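Local coordinates for N-acetyl-beta-D glucosaminidase (Rhizomucor miehei CAU432, PDB 4ZM6), which probably hydrolyses beta-linked N-acetylglucosamine from sugar chains as a family 3 glycosidase and also acetylates glucosamine, using acetyl-CoA bound in a GNAT-type region, at residues 154-159 / 213-218; 184-189 / 198-203; 392-397 / 413-418. All coordinates share one frame; numbering follows the deposited sequence.

Contact 1 of 3, residues 154-159 / 213-218; sequences DPELVA and FKKALE
E156 and A159 of helix 155-171 meet the long side chain of K215 on helix 211-217. The charged part of the contact is loose. OE2 of E156 and NZ of K215 are 4.0 Å apart, a long salt bridge, and no hydrogen bond joins the two segments. The two side chains cross at about a right angle. OE2 of E156 is near CD and CE of K215 as well as NZ, at 3.7 Å from CD of K215. The glutamate leaves its helix pointing away from K215, and the bend at chi2 (54°) swings the carboxylate back.

The methyl of A159 points at the other helix, and the lysine chain runs across it. This methyl packs on the CD methylene, with CB of A159 3.7 Å from CD of K215. The ammonium also lies near it, with CB of A159 3.4 Å from NZ of K215. The turn at chi4 (-85°) folds the ammonium back over this methyl. The backbones are close here, with CA of A159 and CA of K215 6.3 Å apart.

The domain is of the TIM-barrel type found at the N terminus of family 3 glycosidases. The two helices come before and after strand 178-181 in the chain, and both pack on the outside of the barrel, as its helices do. F213 and A216 of helix 211-217 both rest on I178 of that strand. P155 and V158 extend the helix pairing by touching P212.

A further bond lies within 154-159. D154 is the N-cap of helix 155-171. Its OD1 accepts from N of E156 at 3.1 Å. The N-H reaches OD1 from well above the carboxylate plane. The acidic cap probably also interacts favourably with the dipole at the start of the helix.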
ATOM      1  N   ASP A 154      -0.458  -6.313 -14.682  1.00 48.24           N
ATOM      2  CA  ASP A 154      -0.254  -5.694 -13.378  1.00 50.40           C
ATOM      3  C   ASP A 154      -1.370  -6.091 -12.400  1.00 51.24           C
ATOM      4  O   ASP A 154      -2.534  -5.766 -12.636  1.00 50.61           O
ATOM      5  CB  ASP A 154      -0.229  -4.172 -13.557  1.00 52.41           C
ATOM      6  CG  ASP A 154       0.034  -3.422 -12.268  1.00 51.62           C
ATOM      7  OD1 ASP A 154       0.321  -4.054 -11.236  1.00 52.06           O
ATOM      8  OD2 ASP A 154      -0.050  -2.180 -12.298  1.00 53.69           O
ATOM      9  N   PRO A 155      -1.021  -6.775 -11.286  1.00 52.14           N
ATOM     10  CA  PRO A 155      -2.051  -7.215 -10.335  1.00 53.38           C
ATOM     11  C   PRO A 155      -2.849  -6.073  -9.716  1.00 55.95           C
ATOM     12  O   PRO A 155      -3.986  -6.279  -9.295  1.00 57.89           O
ATOM     13  CB  PRO A 155      -1.252  -7.941  -9.248  1.00 52.71           C
ATOM     14  CG  PRO A 155       0.042  -8.299  -9.887  1.00 52.67           C
ATOM     15  CD  PRO A 155       0.325  -7.191 -10.855  1.00 51.68           C
ATOM     16  N   GLU A 156      -2.257  -4.884  -9.655  1.00 58.85           N
ATOM     17  CA  GLU A 156      -2.957  -3.716  -9.137  1.00 59.34           C
ATOM     18  C   GLU A 156      -4.039  -3.248 -10.113  1.00 57.91           C
ATOM     19  O   GLU A 156      -5.152  -2.917  -9.704  1.00 55.51           O
ATOM     20  CB  GLU A 156      -1.969  -2.588  -8.835  1.00 61.09           C
ATOM     21  CG  GLU A 156      -2.412  -1.692  -7.692  1.00 64.76           C
ATOM     22  CD  GLU A 156      -2.718  -2.478  -6.429  1.00 66.97           C
ATOM     23  OE1 GLU A 156      -1.870  -3.311  -6.027  1.00 67.28           O
ATOM     24  OE2 GLU A 156      -3.813  -2.274  -5.854  1.00 68.71           O
ATOM     25  N   LEU A 157      -3.713  -3.237 -11.403  1.00 56.67           N
ATOM     26  CA  LEU A 157      -4.695  -2.926 -12.437  1.00 55.25           C
ATOM     27  C   LEU A 157      -5.842  -3.942 -12.437  1.00 54.07           C
ATOM     28  O   LEU A 157      -6.995  -3.575 -12.634  1.00 55.45           O
ATOM     29  CB  LEU A 157      -4.030  -2.880 -13.815  1.00 56.38           C
ATOM     30  CG  LEU A 157      -4.910  -2.716 -15.060  1.00 57.80           C
ATOM     31  CD1 LEU A 157      -5.899  -1.570 -14.942  1.00 58.50           C
ATOM     32  CD2 LEU A 157      -4.035  -2.509 -16.288  1.00 59.00           C
ATOM     33  N   VAL A 158      -5.526  -5.212 -12.199  1.00 50.50           N
ATOM     34  CA  VAL A 158      -6.546  -6.252 -12.148  1.00 48.58           C
ATOM     35  C   VAL A 158      -7.466  -6.040 -10.941  1.00 48.73           C
ATOM     36  O   VAL A 158      -8.668  -6.259 -11.029  1.00 50.19           O
ATOM     37  CB  VAL A 158      -5.909  -7.661 -12.126  1.00 48.29           C
ATOM     38  CG1 VAL A 158      -6.958  -8.740 -11.883  1.00 48.20           C
ATOM     39  CG2 VAL A 158      -5.176  -7.933 -13.435  1.00 48.09           C
ATOM     40  N   ALA A 159      -6.902  -5.601  -9.823  1.00 49.47           N
ATOM     41  CA  ALA A 159      -7.686  -5.314  -8.624  1.00 49.38           C
ATOM     42  C   ALA A 159      -8.615  -4.140  -8.859  1.00 50.22           C
ATOM     43  O   ALA A 159      -9.820  -4.216  -8.599  1.00 50.40           O
ATOM     44  CB  ALA A 159      -6.761  -5.009  -7.458  1.00 50.29           C
ATOM     45  N   PHE A 213      -7.347 -10.756  -5.482  1.00 50.90           N
ATOM     46  CA  PHE A 213      -8.271 -11.483  -4.600  1.00 52.29           C
ATOM     47  C   PHE A 213      -8.304 -10.866  -3.205  1.00 53.16           C
ATOM     48  O   PHE A 213      -9.373 -10.677  -2.625  1.00 51.20           O
ATOM     49  CB  PHE A 213      -7.894 -12.965  -4.497  1.00 51.64           C
ATOM     50  CG  PHE A 213      -8.171 -13.751  -5.749  1.00 52.28           C
ATOM     51  CD1 PHE A 213      -9.441 -14.237  -6.009  1.00 52.20           C
ATOM     52  CD2 PHE A 213      -7.163 -14.003  -6.666  1.00 53.18           C
ATOM     53  CE1 PHE A 213      -9.702 -14.957  -7.160  1.00 52.10           C
ATOM     54  CE2 PHE A 213      -7.415 -14.721  -7.819  1.00 52.34           C
ATOM     55  CZ  PHE A 213      -8.687 -15.200  -8.065  1.00 52.05           C
ATOM     56  N   LYS A 214      -7.128 -10.551  -2.675  1.00 55.58           N
ATOM     57  CA  LYS A 214      -7.028  -9.930  -1.363  1.00 57.85           C
ATOM     58  C   LYS A 214      -7.778  -8.608  -1.349  1.00 56.83           C
ATOM     59  O   LYS A 214      -8.538  -8.329  -0.422  1.00 57.76           O
ATOM     60  CB  LYS A 214      -5.567  -9.691  -0.971  1.00 59.79           C
ATOM     61  CG  LYS A 214      -5.400  -9.249   0.474  1.00 63.73           C
ATOM     62  CD  LYS A 214      -4.117  -8.468   0.703  1.00 66.69           C
ATOM     63  CE  LYS A 214      -4.009  -8.016   2.152  1.00 67.97           C
ATOM     64  NZ  LYS A 214      -2.591  -7.859   2.577  1.00 70.07           N
ATOM     65  N   LYS A 215      -7.561  -7.800  -2.380  1.00 55.47           N
ATOM     66  CA  LYS A 215      -8.162  -6.479  -2.450  1.00 56.93           C
ATOM     67  C   LYS A 215      -9.687  -6.551  -2.536  1.00 56.80           C
ATOM     68  O   LYS A 215     -10.381  -5.731  -1.940  1.00 59.68           O
ATOM     69  CB  LYS A 215      -7.575  -5.689  -3.621  1.00 58.58           C
ATOM     70  CG  LYS A 215      -8.005  -4.229  -3.664  1.00 63.24           C
ATOM     71  CD  LYS A 215      -6.879  -3.312  -4.133  1.00 66.29           C
ATOM     72  CE  LYS A 215      -7.402  -1.984  -4.671  1.00 68.51           C
ATOM     73  NZ  LYS A 215      -7.796  -2.032  -6.110  1.00 68.81           N
ATOM     74  N   ALA A 216     -10.203  -7.542  -3.255  1.00 57.44           N
ATOM     75  CA  ALA A 216     -11.646  -7.733  -3.377  1.00 56.47           C
ATOM     76  C   ALA A 216     -12.253  -8.142  -2.040  1.00 58.21           C
ATOM     77  O   ALA A 216     -13.238  -7.550  -1.594  1.00 58.89           O
ATOM     78  CB  ALA A 216     -11.953  -8.773  -4.442  1.00 55.73           C
ATOM     79  N   LEU A 217     -11.655  -9.139  -1.396  1.00 60.50           N
ATOM     80  CA  LEU A 217     -12.133  -9.612  -0.093  1.00 62.55           C
ATOM     81  C   LEU A 217     -12.150  -8.505   0.965  1.00 64.45           C
ATOM     82  O   LEU A 217     -13.037  -8.473   1.815  1.00 67.26           O
ATOM     83  CB  LEU A 217     -11.279 -10.780   0.408  1.00 63.33           C
ATOM     84  CG  LEU A 217     -11.261 -12.061  -0.440  1.00 64.30           C
ATOM     85  CD1 LEU A 217     -10.478 -13.159   0.270  1.00 64.64           C
ATOM     86  CD2 LEU A 217     -12.670 -12.526  -0.773  1.00 63.93           C
ATOM     87  N   GLU A 218     -11.178  -7.599   0.900  1.00 65.37           N
ATOM     88  CA  GLU A 218     -11.076  -6.490   1.852  1.00 64.03           C
ATOM     89  C   GLU A 218     -11.922  -5.261   1.495  1.00 65.02           C
ATOM     90  O   GLU A 218     -11.952  -4.297   2.257  1.00 67.24           O
ATOM     91  CB  GLU A 218      -9.616  -6.057   1.996  1.00 63.49           C
ATOM     92  CG  GLU A 218      -8.742  -7.052   2.740  1.00 64.30           C
ATOM     93  CD  GLU A 218      -7.328  -6.540   2.949  1.00 64.50           C
ATOM     94  OE1 GLU A 218      -6.600  -7.116   3.785  1.00 62.34           O
ATOM     95  OE2 GLU A 218      -6.948  -5.559   2.275  1.00 65.61           O
TER

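Contact 2 of 3, residues 184-189 / 198-203; sequences HGDTAT and INKTLE
The backbones of T187 and I198 run 7.3 Å apart from CA to CA, and 198-200 folds into an inverse gamma turn centred on N199, with a weak bond of 3.1 Å from N of K200 to O of I198. A salt bridge joins the side chains. NZ of K200 donates to OD2 of D186 at 2.9 Å, meeting it on the anti side, 34° out of the carboxylate plane. The lysine chain is extended beyond CG and crosses the aspartate at about a right angle. E209 also pairs with NZ of K200 and is its stronger partner, so two acids share the ammonium.

The CD1 methyl of I198 lies against two oxygens, O of D186 and OG1 of T187. OG1 of T187 also bonds to O of D186 at 2.7 Å, from above the carbonyl plane.

H184 and G185 end a KHFPGHG sequence, a signature of family 3 beta-N-acetylglucosaminidases. In relatives, the loop that follows it carries the Asp-His pair of the active site, and this contact joins the two ends of the corresponding loop.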
ATOM      1  N   HIS A 184      -5.060 -18.255 -11.997  1.00 63.16           N
ATOM      2  CA  HIS A 184      -4.823 -19.100 -13.161  1.00 63.98           C
ATOM      3  C   HIS A 184      -4.060 -18.376 -14.266  1.00 62.29           C
ATOM      4  O   HIS A 184      -3.856 -18.928 -15.339  1.00 64.13           O
ATOM      5  CB  HIS A 184      -6.168 -19.578 -13.716  1.00 65.50           C
ATOM      6  CG  HIS A 184      -6.097 -20.895 -14.421  1.00 66.25           C
ATOM      7  ND1 HIS A 184      -5.375 -21.082 -15.581  1.00 66.50           N
ATOM      8  CD2 HIS A 184      -6.659 -22.090 -14.128  1.00 67.10           C
ATOM      9  CE1 HIS A 184      -5.494 -22.338 -15.970  1.00 67.96           C
ATOM     10  NE2 HIS A 184      -6.268 -22.971 -15.106  1.00 68.21           N
ATOM     11  N   GLY A 185      -3.639 -17.144 -14.013  1.00 62.94           N
ATOM     12  CA  GLY A 185      -3.066 -16.312 -15.061  1.00 64.83           C
ATOM     13  C   GLY A 185      -1.647 -16.642 -15.485  1.00 67.01           C
ATOM     14  O   GLY A 185      -1.214 -16.219 -16.563  1.00 67.41           O
ATOM     15  N   ASP A 186      -0.908 -17.378 -14.653  1.00 70.28           N
ATOM     16  CA  ASP A 186       0.483 -17.713 -14.968  1.00 72.70           C
ATOM     17  C   ASP A 186       0.656 -19.196 -15.282  1.00 74.18           C
ATOM     18  O   ASP A 186       1.050 -19.989 -14.422  1.00 74.45           O
ATOM     19  CB  ASP A 186       1.425 -17.285 -13.837  1.00 72.92           C
ATOM     20  CG  ASP A 186       2.880 -17.176 -14.288  1.00 72.90           C
ATOM     21  OD1 ASP A 186       3.229 -17.688 -15.373  1.00 72.04           O
ATOM     22  OD2 ASP A 186       3.683 -16.564 -13.555  1.00 74.53           O
ATOM     23  N   THR A 187       0.328 -19.551 -16.525  1.00 76.19           N
ATOM     24  CA  THR A 187       0.675 -20.850 -17.111  1.00 76.63           C
ATOM     25  C   THR A 187       0.473 -20.785 -18.627  1.00 75.49           C
ATOM     26  O   THR A 187      -0.189 -19.877 -19.134  1.00 74.54           O
ATOM     27  CB  THR A 187      -0.169 -22.026 -16.547  1.00 76.69           C
ATOM     28  OG1 THR A 187      -0.839 -21.642 -15.339  1.00 78.74           O
ATOM     29  CG2 THR A 187       0.721 -23.239 -16.265  1.00 75.20           C
ATOM     30  N   ALA A 188       1.076 -21.732 -19.341  1.00 76.22           N
ATOM     31  CA  ALA A 188       0.795 -21.953 -20.762  1.00 74.85           C
ATOM     32  C   ALA A 188      -0.212 -23.099 -20.964  1.00 75.99           C
ATOM     33  O   ALA A 188      -0.682 -23.321 -22.079  1.00 72.10           O
ATOM     34  CB  ALA A 188       2.085 -22.244 -21.514  1.00 72.94           C
ATOM     35  N   THR A 189      -0.537 -23.812 -19.884  1.00 80.99           N
ATOM     36  CA  THR A 189      -1.436 -24.969 -19.937  1.00 84.49           C
ATOM     37  C   THR A 189      -2.904 -24.557 -19.786  1.00 85.04           C
ATOM     38  O   THR A 189      -3.241 -23.705 -18.956  1.00 84.64           O
ATOM     39  CB  THR A 189      -1.085 -25.998 -18.833  1.00 85.02           C
ATOM     40  OG1 THR A 189       0.307 -26.336 -18.905  1.00 83.80           O
ATOM     41  CG2 THR A 189      -1.926 -27.271 -18.972  1.00 84.20           C
ATOM     42  N   ILE A 198       0.986 -24.808 -10.928  1.00 78.01           N
ATOM     43  CA  ILE A 198       1.492 -23.538 -10.412  1.00 76.82           C
ATOM     44  C   ILE A 198       2.480 -23.860  -9.294  1.00 73.78           C
ATOM     45  O   ILE A 198       2.087 -24.132  -8.159  1.00 70.05           O
ATOM     46  CB  ILE A 198       0.354 -22.635  -9.876  1.00 79.10           C
ATOM     47  CG1 ILE A 198      -0.754 -22.464 -10.929  1.00 80.48           C
ATOM     48  CG2 ILE A 198       0.903 -21.283  -9.437  1.00 78.49           C
ATOM     49  CD1 ILE A 198      -0.287 -21.932 -12.270  1.00 80.78           C
ATOM     50  N   ASN A 199       3.765 -23.845  -9.637  1.00 74.11           N
ATOM     51  CA  ASN A 199       4.826 -24.209  -8.705  1.00 73.68           C
ATOM     52  C   ASN A 199       5.315 -22.969  -7.969  1.00 71.07           C
ATOM     53  O   ASN A 199       6.407 -22.468  -8.239  1.00 70.71           O
ATOM     54  CB  ASN A 199       5.975 -24.900  -9.455  1.00 74.90           C
ATOM     55  CG  ASN A 199       6.979 -25.556  -8.523  1.00 78.12           C
ATOM     56  OD1 ASN A 199       6.607 -26.205  -7.542  1.00 80.39           O
ATOM     57  ND2 ASN A 199       8.263 -25.400  -8.831  1.00 78.42           N
ATOM     58  N   LYS A 200       4.490 -22.476  -7.044  1.00 68.68           N
ATOM     59  CA  LYS A 200       4.784 -21.245  -6.309  1.00 66.54           C
ATOM     60  C   LYS A 200       4.469 -21.383  -4.834  1.00 66.65           C
ATOM     61  O   LYS A 200       3.538 -22.099  -4.452  1.00 65.06           O
ATOM     62  CB  LYS A 200       3.969 -20.078  -6.861  1.00 66.71           C
ATOM     63  CG  LYS A 200       4.150 -19.829  -8.346  1.00 66.39           C
ATOM     64  CD  LYS A 200       3.617 -18.467  -8.748  1.00 64.50           C
ATOM     65  CE  LYS A 200       3.474 -18.355 -10.255  1.00 63.61           C
ATOM     66  NZ  LYS A 200       3.480 -16.940 -10.705  1.00 63.95           N
ATOM     67  N   THR A 201       5.247 -20.675  -4.018  1.00 67.30           N
ATOM     68  CA  THR A 201       5.028 -20.609  -2.577  1.00 66.82           C
ATOM     69  C   THR A 201       4.027 -19.506  -2.258  1.00 64.02           C
ATOM     70  O   THR A 201       3.704 -18.677  -3.116  1.00 60.03           O
ATOM     71  CB  THR A 201       6.342 -20.327  -1.814  1.00 68.78           C
ATOM     72  OG1 THR A 201       6.999 -19.184  -2.383  1.00 69.44           O
ATOM     73  CG2 THR A 201       7.275 -21.529  -1.877  1.00 68.37           C
ATOM     74  N   LEU A 202       3.548 -19.495  -1.016  1.00 62.35           N
ATOM     75  CA  LEU A 202       2.586 -18.487  -0.576  1.00 60.94           C
ATOM     76  C   LEU A 202       3.167 -17.077  -0.721  1.00 63.56           C
ATOM     77  O   LEU A 202       2.447 -16.145  -1.079  1.00 66.71           O
ATOM     78  CB  LEU A 202       2.155 -18.726   0.877  1.00 58.66           C
ATOM     79  CG  LEU A 202       0.682 -18.526   1.267  1.00 57.95           C
ATOM     80  CD1 LEU A 202       0.592 -18.075   2.719  1.00 58.54           C
ATOM     81  CD2 LEU A 202      -0.067 -17.544   0.377  1.00 57.82           C
ATOM     82  N   GLU A 203       4.469 -16.929  -0.464  1.00 64.48           N
ATOM     83  CA  GLU A 203       5.135 -15.628  -0.575  1.00 66.16           C
ATOM     84  C   GLU A 203       5.145 -15.120  -2.015  1.00 64.90           C
ATOM     85  O   GLU A 203       4.917 -13.932  -2.261  1.00 62.02           O
ATOM     86  CB  GLU A 203       6.568 -15.680  -0.031  1.00 69.01           C
ATOM     87  CG  GLU A 203       6.660 -15.740   1.487  1.00 74.13           C
ATOM     88  CD  GLU A 203       6.437 -17.133   2.063  1.00 79.18           C
ATOM     89  OE1 GLU A 203       6.389 -17.249   3.307  1.00 81.83           O
ATOM     90  OE2 GLU A 203       6.313 -18.112   1.289  1.00 80.63           O
TER

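Contact 3 of 3, residues 392-397 / 413-418; sequences ILFLAA and NSFHAS
The side chain of F394 leaves strand 392-397 with CG opposite the backbone N (chi1 176°), and that of F415 leaves helix 413-422 in a similar way (chi1 -151°). Both CB atoms point across the gap, so the two rings are brought together between strand and helix. Their planes lie near parallel, at 22°, with centroids 4.8 Å apart. The rings are slid well past each other, and overlap is slight. No hydrogen bond crosses between the two segments.

The touching part of F394 is the far end of its ring. CZ of F394 is 3.5 Å from CD1 of F415 and 3.6 Å from CG of F415. CE1 of F394 lies over one face of the F415 ring. CZ of F394 also comes 3.7 Å from CB of F415, so the ring end spans both the aromatic ring and the base of its side chain.

Strand 392-397, helix 413-422 and strand 426-431 form a beta-alpha-beta crossover, and the two strands are parallel neighbours in a six-stranded mixed sheet. Such an alpha/beta domain commonly follows the barrel in family 3 glycosidases. F394 is the sheet residue that meets the crossover helix in this contact.

H416 makes a smaller contribution. CE2 of F394 is 3.9 Å from N of H416 and 4.3 Å from CB of H416. The imidazole itself is turned to another partner, stacking on Y428 of strand 426-431. The F394 ring meets Y428 too, and F412 packs against F394 from the loop before the helix. The F415 side chain also touches V510 and I513 of helix 503-513.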
ATOM      1  N   ILE A 392      -6.970  -3.125 -51.921  1.00 55.62           N
ATOM      2  CA  ILE A 392      -6.670  -3.565 -50.566  1.00 55.52           C
ATOM      3  C   ILE A 392      -6.878  -5.075 -50.440  1.00 54.02           C
ATOM      4  O   ILE A 392      -7.959  -5.586 -50.745  1.00 54.54           O
ATOM      5  CB  ILE A 392      -7.559  -2.853 -49.519  1.00 56.71           C
ATOM      6  CG1 ILE A 392      -7.260  -1.347 -49.501  1.00 54.93           C
ATOM      7  CG2 ILE A 392      -7.343  -3.457 -48.128  1.00 57.76           C
ATOM      8  CD1 ILE A 392      -8.025  -0.560 -48.451  1.00 52.73           C
ATOM      9  N   LEU A 393      -5.850  -5.781 -49.977  1.00 51.16           N
ATOM     10  CA  LEU A 393      -5.959  -7.219 -49.710  1.00 49.04           C
ATOM     11  C   LEU A 393      -6.117  -7.476 -48.214  1.00 47.68           C
ATOM     12  O   LEU A 393      -5.208  -7.196 -47.432  1.00 46.58           O
ATOM     13  CB  LEU A 393      -4.722  -7.955 -50.226  1.00 48.12           C
ATOM     14  CG  LEU A 393      -4.726  -9.474 -50.056  1.00 48.54           C
ATOM     15  CD1 LEU A 393      -6.013 -10.099 -50.584  1.00 48.70           C
ATOM     16  CD2 LEU A 393      -3.517 -10.074 -50.750  1.00 49.54           C
ATOM     17  N   PHE A 394      -7.272  -8.004 -47.820  1.00 45.75           N
ATOM     18  CA  PHE A 394      -7.518  -8.337 -46.425  1.00 46.35           C
ATOM     19  C   PHE A 394      -7.433  -9.849 -46.237  1.00 46.26           C
ATOM     20  O   PHE A 394      -8.285 -10.590 -46.724  1.00 44.32           O
ATOM     21  CB  PHE A 394      -8.884  -7.803 -45.970  1.00 46.82           C
ATOM     22  CG  PHE A 394      -9.265  -8.199 -44.561  1.00 45.21           C
ATOM     23  CD1 PHE A 394      -8.359  -8.080 -43.515  1.00 44.58           C
ATOM     24  CD2 PHE A 394     -10.540  -8.671 -44.282  1.00 45.94           C
ATOM     25  CE1 PHE A 394      -8.712  -8.433 -42.224  1.00 44.71           C
ATOM     26  CE2 PHE A 394     -10.902  -9.021 -42.988  1.00 46.82           C
ATOM     27  CZ  PHE A 394      -9.983  -8.905 -41.958  1.00 45.04           C
ATOM     28  N   LEU A 395      -6.392 -10.287 -45.531  1.00 47.84           N
ATOM     29  CA  LEU A 395      -6.181 -11.698 -45.217  1.00 47.83           C
ATOM     30  C   LEU A 395      -6.521 -11.935 -43.754  1.00 49.09           C
ATOM     31  O   LEU A 395      -5.937 -11.302 -42.878  1.00 49.61           O
ATOM     32  CB  LEU A 395      -4.726 -12.084 -45.480  1.00 47.18           C
ATOM     33  CG  LEU A 395      -4.200 -11.783 -46.884  1.00 47.09           C
ATOM     34  CD1 LEU A 395      -2.755 -12.229 -47.027  1.00 46.53           C
ATOM     35  CD2 LEU A 395      -5.073 -12.449 -47.938  1.00 48.09           C
ATOM     36  N   ALA A 396      -7.468 -12.837 -43.496  1.00 50.10           N
ATOM     37  CA  ALA A 396      -7.892 -13.175 -42.136  1.00 50.66           C
ATOM     38  C   ALA A 396      -7.611 -14.642 -41.839  1.00 52.39           C
ATOM     39  O   ALA A 396      -7.817 -15.492 -42.693  1.00 55.42           O
ATOM     40  CB  ALA A 396      -9.372 -12.892 -41.970  1.00 50.31           C
ATOM     41  N   ALA A 397      -7.147 -14.936 -40.629  1.00 54.60           N
ATOM     42  CA  ALA A 397      -6.868 -16.316 -40.211  1.00 55.88           C
ATOM     43  C   ALA A 397      -8.154 -17.097 -39.939  1.00 56.71           C
ATOM     44  O   ALA A 397      -9.165 -16.519 -39.547  1.00 56.37           O
ATOM     45  CB  ALA A 397      -5.991 -16.317 -38.969  1.00 56.03           C
ATOM     46  N   ASN A 413     -15.405 -11.732 -40.358  1.00 51.63           N
ATOM     47  CA  ASN A 413     -16.386 -11.151 -41.280  1.00 51.46           C
ATOM     48  C   ASN A 413     -16.857  -9.764 -40.885  1.00 52.59           C
ATOM     49  O   ASN A 413     -17.144  -8.938 -41.754  1.00 54.57           O
ATOM     50  CB  ASN A 413     -17.630 -12.037 -41.374  1.00 51.18           C
ATOM     51  CG  ASN A 413     -17.406 -13.274 -42.207  1.00 50.18           C
ATOM     52  OD1 ASN A 413     -16.307 -13.517 -42.717  1.00 49.43           O
ATOM     53  ND2 ASN A 413     -18.455 -14.070 -42.352  1.00 48.58           N
ATOM     54  N   SER A 414     -16.998  -9.526 -39.582  1.00 51.24           N
ATOM     55  CA  SER A 414     -17.344  -8.197 -39.089  1.00 48.80           C
ATOM     56  C   SER A 414     -16.232  -7.210 -39.456  1.00 48.27           C
ATOM     57  O   SER A 414     -16.499  -6.084 -39.873  1.00 48.16           O
ATOM     58  CB  SER A 414     -17.581  -8.218 -37.578  1.00 49.16           C
ATOM     59  OG  SER A 414     -16.536  -8.887 -36.897  1.00 50.72           O
ATOM     60  N   PHE A 415     -14.984  -7.644 -39.316  1.00 46.63           N
ATOM     61  CA  PHE A 415     -13.851  -6.856 -39.778  1.00 45.79           C
ATOM     62  C   PHE A 415     -14.098  -6.504 -41.243  1.00 45.89           C
ATOM     63  O   PHE A 415     -14.034  -5.339 -41.619  1.00 44.79           O
ATOM     64  CB  PHE A 415     -12.537  -7.640 -39.611  1.00 45.40           C
ATOM     65  CG  PHE A 415     -11.317  -6.775 -39.393  1.00 44.63           C
ATOM     66  CD1 PHE A 415     -10.848  -5.935 -40.391  1.00 44.66           C
ATOM     67  CD2 PHE A 415     -10.618  -6.833 -38.197  1.00 44.67           C
ATOM     68  CE1 PHE A 415      -9.718  -5.158 -40.196  1.00 44.31           C
ATOM     69  CE2 PHE A 415      -9.491  -6.059 -37.992  1.00 45.19           C
ATOM     70  CZ  PHE A 415      -9.039  -5.219 -38.995  1.00 45.69           C
ATOM     71  N   HIS A 416     -14.410  -7.519 -42.049  1.00 48.35           N
ATOM     72  CA  HIS A 416     -14.692  -7.348 -43.479  1.00 49.41           C
ATOM     73  C   HIS A 416     -15.786  -6.323 -43.719  1.00 46.54           C
ATOM     74  O   HIS A 416     -15.608  -5.399 -44.502  1.00 46.40           O
ATOM     75  CB  HIS A 416     -15.087  -8.687 -44.119  1.00 53.19           C
ATOM     76  CG  HIS A 416     -15.505  -8.576 -45.553  1.00 55.85           C
ATOM     77  ND1 HIS A 416     -14.661  -8.114 -46.540  1.00 56.21           N
ATOM     78  CD2 HIS A 416     -16.674  -8.876 -46.167  1.00 56.03           C
ATOM     79  CE1 HIS A 416     -15.292  -8.128 -47.699  1.00 54.99           C
ATOM     80  NE2 HIS A 416     -16.515  -8.587 -47.501  1.00 56.16           N
ATOM     81  N   ALA A 417     -16.910  -6.493 -43.034  1.00 46.38           N
ATOM     82  CA  ALA A 417     -18.023  -5.538 -43.104  1.00 46.62           C
ATOM     83  C   ALA A 417     -17.567  -4.106 -42.837  1.00 48.33           C
ATOM     84  O   ALA A 417     -17.922  -3.179 -43.570  1.00 47.08           O
ATOM     85  CB  ALA A 417     -19.102  -5.926 -42.107  1.00 45.69           C
ATOM     86  N   SER A 418     -16.783  -3.930 -41.804  1.00 50.50           N
ATOM     87  CA  SER A 418     -16.385  -2.620 -41.405  1.00 50.99           C
ATOM     88  C   SER A 418     -15.426  -2.013 -42.370  1.00 51.51           C
ATOM     89  O   SER A 418     -15.368  -0.828 -42.497  1.00 53.30           O
ATOM     90  CB  SER A 418     -15.791  -2.652 -40.010  1.00 51.84           C
ATOM     91  OG  SER A 418     -16.781  -2.908 -39.050  1.00 51.83           O
TER

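Contacts 1 and 2 belong to the N-terminal barrel-type domain. Their centres are 16 Å apart and their nearest atoms about 6 Å apart, without touching. Along the chain, both segments of contact 2 fall between those of contact 1. Helix 202-207, where contact 2 ends, is followed directly by helix 211-217 of contact 1. Contact 3 comes later, in the six-stranded alpha/beta domain. Its centre is 38 Å from that of contact 1 and 37 Å from that of contact 2. Contacts 1 and 2 thus tie together parts of the barrel domain, and contact 3 joins a strand to its crossover helix in the domain that follows. All lie away from the acetyl-CoA site.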